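PDB 4IQN: putative cytoplasmic protein from Salmonella enterica subsp. enterica serovar Typhimurium, which is of unknown function, belongs to the uncharacterised DUF5066 family and has no established biochemical activity. Local coordinates for residues Ile32-Tyr40 with Thr46-Ser54. Sequence-based numbering, arbitrary orientation.
Sequences ISRLRVRKY and TETTELPES
The guanidinium of Arg-36 lies flat across the backbone of the neighbouring strand: one face is laid over the Thr-49 to Glu-50 peptide, with Thr-49 C 3.6 Å from the plane beneath its centre, while Thr-48 OG1 sits in plane at its edge. The Arg-38 guanidinium turns a face to Thr-46 CA, and the Tyr-40 ring meets Glu-47 OE1 at its edge and rests one face on Lys-39 CG. This is a short antiparallel beta hairpin, strand 36-38 paired with 48-49, and it illustrates how a short hairpin is fastened by side chains as well as by its backbone. Val-37 and Thr-49 form the hydrogen-bonded pair, Val-37 N reaching Thr-49 O at 3.0 Å and Thr-49 N returning to Val-37 O at 2.8 Å; Lys-39 N continues the pairing to Glu-47 O at 2.9 Å. Bends at chi2 (-84°) and chi3 (-65°) fold Arg-36 back over the partner strand. There NH2 bonds to Thr-48 OG1 at 3.2 Å, a weaker bond from NE shares that oxygen, and NH1 makes a salt bridge with Glu-50 OE2, which it meets from above the carboxylate plane. With NE and NH2 both directed to Thr-48 OG1 and NH1 to Glu-50 OE2, rotation of the guanidinium is probably restricted. Leu-51 supplies the apolar end: CD2 packs on Leu-35 CB, and CD1 lies against the Arg-36 backbone and Val-37 CB. Ile-87, on the parallel strand 86-87 flanking 36-38, touches both Val-37 and Leu-51, while Arg-38 NH1 is bound by Pro-43 O in the connecting loop. Beyond the Val-37/Thr-49 pair, toward Leu-35, a water takes over, donating to Leu-35 O at 2.8 Å and accepting from Leu-51 N at 2.9 Å.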
# COMPACT_ATOMS: atom_id res chain seq x y z
N ILE A 32 -15.13 -10.50 5.48
CA ILE A 32 -14.08 -10.43 4.47
C ILE A 32 -14.68 -10.58 3.08
O ILE A 32 -14.29 -9.87 2.18
CB ILE A 32 -12.96 -11.44 4.76
CG1 ILE A 32 -12.27 -10.99 6.04
CG2 ILE A 32 -11.95 -11.47 3.65
CD1 ILE A 32 -11.42 -12.04 6.70
N SER A 33 -15.68 -11.44 2.93
CA SER A 33 -16.34 -11.65 1.63
C SER A 33 -17.03 -10.44 1.05
O SER A 33 -17.16 -10.35 -0.17
CB SER A 33 -17.41 -12.73 1.76
OG SER A 33 -16.78 -13.97 1.84
N ARG A 34 -17.52 -9.55 1.91
CA ARG A 34 -18.22 -8.33 1.47
C ARG A 34 -17.25 -7.24 0.97
O ARG A 34 -17.68 -6.28 0.32
CB ARG A 34 -19.03 -7.69 2.61
CG ARG A 34 -19.95 -8.57 3.44
CD ARG A 34 -20.36 -7.83 4.72
NE ARG A 34 -21.18 -6.64 4.46
CZ ARG A 34 -20.82 -5.35 4.61
NH1 ARG A 34 -19.60 -4.98 4.99
NH2 ARG A 34 -21.71 -4.40 4.34
N LEU A 35 -15.98 -7.36 1.30
CA LEU A 35 -15.04 -6.26 1.03
C LEU A 35 -14.73 -6.10 -0.45
O LEU A 35 -14.57 -7.07 -1.18
CB LEU A 35 -13.73 -6.43 1.81
CG LEU A 35 -13.85 -6.45 3.35
CD1 LEU A 35 -12.48 -6.74 3.92
CD2 LEU A 35 -14.39 -5.14 3.91
N ARG A 36 -14.68 -4.85 -0.87
CA ARG A 36 -14.27 -4.44 -2.20
C ARG A 36 -13.39 -3.21 -2.03
O ARG A 36 -13.36 -2.62 -0.95
CB ARG A 36 -15.50 -4.10 -3.05
CG ARG A 36 -16.46 -5.27 -3.25
CD ARG A 36 -16.08 -6.21 -4.38
NE ARG A 36 -16.16 -5.50 -5.65
CZ ARG A 36 -15.80 -5.99 -6.83
NH1 ARG A 36 -15.32 -7.23 -6.94
NH2 ARG A 36 -15.92 -5.23 -7.90
N VAL A 37 -12.68 -2.81 -3.08
CA VAL A 37 -11.91 -1.56 -3.02
C VAL A 37 -12.27 -0.69 -4.23
O VAL A 37 -12.46 -1.20 -5.35
CB VAL A 37 -10.36 -1.84 -2.91
CG1 VAL A 37 -9.90 -2.74 -4.01
CG2 VAL A 37 -9.56 -0.53 -2.86
N ARG A 38 -12.37 0.63 -4.02
CA ARG A 38 -12.46 1.54 -5.17
C ARG A 38 -11.34 1.30 -6.18
O ARG A 38 -10.20 1.04 -5.80
CB ARG A 38 -12.49 3.00 -4.70
CG ARG A 38 -13.78 3.36 -3.99
CD ARG A 38 -14.91 3.52 -4.97
NE ARG A 38 -16.11 4.08 -4.34
CZ ARG A 38 -16.31 5.37 -4.14
NH1 ARG A 38 -15.39 6.26 -4.52
NH2 ARG A 38 -17.43 5.79 -3.56
N LYS A 39 -11.68 1.34 -7.47
CA LYS A 39 -10.71 1.12 -8.55
C LYS A 39 -9.83 2.35 -8.80
O LYS A 39 -8.66 2.21 -9.19
CB LYS A 39 -11.44 0.72 -9.84
CG LYS A 39 -10.62 0.47 -11.09
CD LYS A 39 -9.74 -0.78 -11.03
CE LYS A 39 -8.93 -1.02 -12.31
NZ LYS A 39 -9.70 -1.69 -13.38
N TYR A 40 -10.38 3.54 -8.59
CA TYR A 40 -9.71 4.79 -8.98
C TYR A 40 -9.49 5.72 -7.81
O TYR A 40 -10.18 5.67 -6.79
CB TYR A 40 -10.53 5.50 -10.07
CG TYR A 40 -10.67 4.67 -11.33
CD1 TYR A 40 -9.61 4.51 -12.16
CD2 TYR A 40 -11.89 4.04 -11.68
CE1 TYR A 40 -9.69 3.75 -13.31
CE2 TYR A 40 -11.98 3.28 -12.84
CZ TYR A 40 -10.87 3.15 -13.65
OH TYR A 40 -10.88 2.41 -14.79
N THR A 46 -17.33 5.71 -8.52
CA THR A 46 -17.75 4.66 -7.57
C THR A 46 -17.38 3.22 -8.01
O THR A 46 -17.76 2.26 -7.35
CB THR A 46 -19.26 4.72 -7.32
OG1 THR A 46 -19.92 4.47 -8.55
CG2 THR A 46 -19.68 6.11 -6.83
N GLU A 47 -16.68 3.06 -9.14
CA GLU A 47 -16.32 1.74 -9.60
C GLU A 47 -15.44 1.06 -8.58
O GLU A 47 -14.53 1.67 -8.04
CB GLU A 47 -15.65 1.77 -10.97
CG GLU A 47 -15.31 0.38 -11.51
CD GLU A 47 -14.80 0.39 -12.95
OE1 GLU A 47 -14.83 1.47 -13.61
OE2 GLU A 47 -14.37 -0.69 -13.44
N THR A 48 -15.71 -0.20 -8.34
CA THR A 48 -14.91 -0.98 -7.39
C THR A 48 -14.31 -2.19 -8.09
O THR A 48 -14.67 -2.52 -9.24
CB THR A 48 -15.76 -1.46 -6.20
OG1 THR A 48 -16.75 -2.37 -6.68
CG2 THR A 48 -16.48 -0.30 -5.52
N THR A 49 -13.37 -2.83 -7.39
CA THR A 49 -12.69 -4.01 -7.88
C THR A 49 -12.32 -4.88 -6.68
O THR A 49 -12.68 -4.55 -5.54
CB THR A 49 -11.46 -3.59 -8.71
OG1 THR A 49 -10.95 -4.74 -9.39
CG2 THR A 49 -10.34 -2.94 -7.83
N GLU A 50 -11.59 -5.97 -6.92
CA GLU A 50 -11.29 -6.98 -5.87
C GLU A 50 -10.10 -6.58 -5.01
O GLU A 50 -9.15 -5.94 -5.50
CB GLU A 50 -10.98 -8.34 -6.50
CG GLU A 50 -12.17 -9.03 -7.19
CD GLU A 50 -12.48 -8.50 -8.59
OE1 GLU A 50 -11.54 -8.10 -9.33
OE2 GLU A 50 -13.68 -8.49 -8.94
N LEU A 51 -10.16 -6.98 -3.74
CA LEU A 51 -9.00 -6.85 -2.85
C LEU A 51 -7.93 -7.83 -3.32
O LEU A 51 -8.25 -8.85 -3.97
CB LEU A 51 -9.36 -7.18 -1.40
CG LEU A 51 -9.75 -6.03 -0.50
CD1 LEU A 51 -11.04 -5.40 -1.00
CD2 LEU A 51 -9.91 -6.51 0.91
N PRO A 52 -6.65 -7.54 -2.99
CA PRO A 52 -5.67 -8.57 -3.25
C PRO A 52 -5.80 -9.70 -2.23
O PRO A 52 -6.19 -9.45 -1.08
CB PRO A 52 -4.34 -7.85 -3.08
CG PRO A 52 -4.62 -6.75 -2.10
CD PRO A 52 -6.08 -6.35 -2.38
N GLU A 53 -5.40 -10.91 -2.62
CA GLU A 53 -5.54 -12.10 -1.77
C GLU A 53 -4.81 -11.98 -0.43
O GLU A 53 -5.32 -12.43 0.61
CB GLU A 53 -5.14 -13.38 -2.50
CG GLU A 53 -6.00 -13.73 -3.71
CD GLU A 53 -7.50 -13.82 -3.37
OE1 GLU A 53 -7.86 -14.59 -2.45
OE2 GLU A 53 -8.33 -13.11 -4.01
N SER A 54 -3.61 -11.40 -0.47
CA SER A 54 -2.80 -11.20 0.73
C SER A 54 -3.55 -10.40 1.79
O SER A 54 -3.57 -10.75 2.95
CB SER A 54 -1.49 -10.50 0.36
OG SER A 54 -1.74 -9.25 -0.26
O HOH W 1 -12.62 -8.20 -2.92
O HOH W 2 -13.26 4.06 -8.24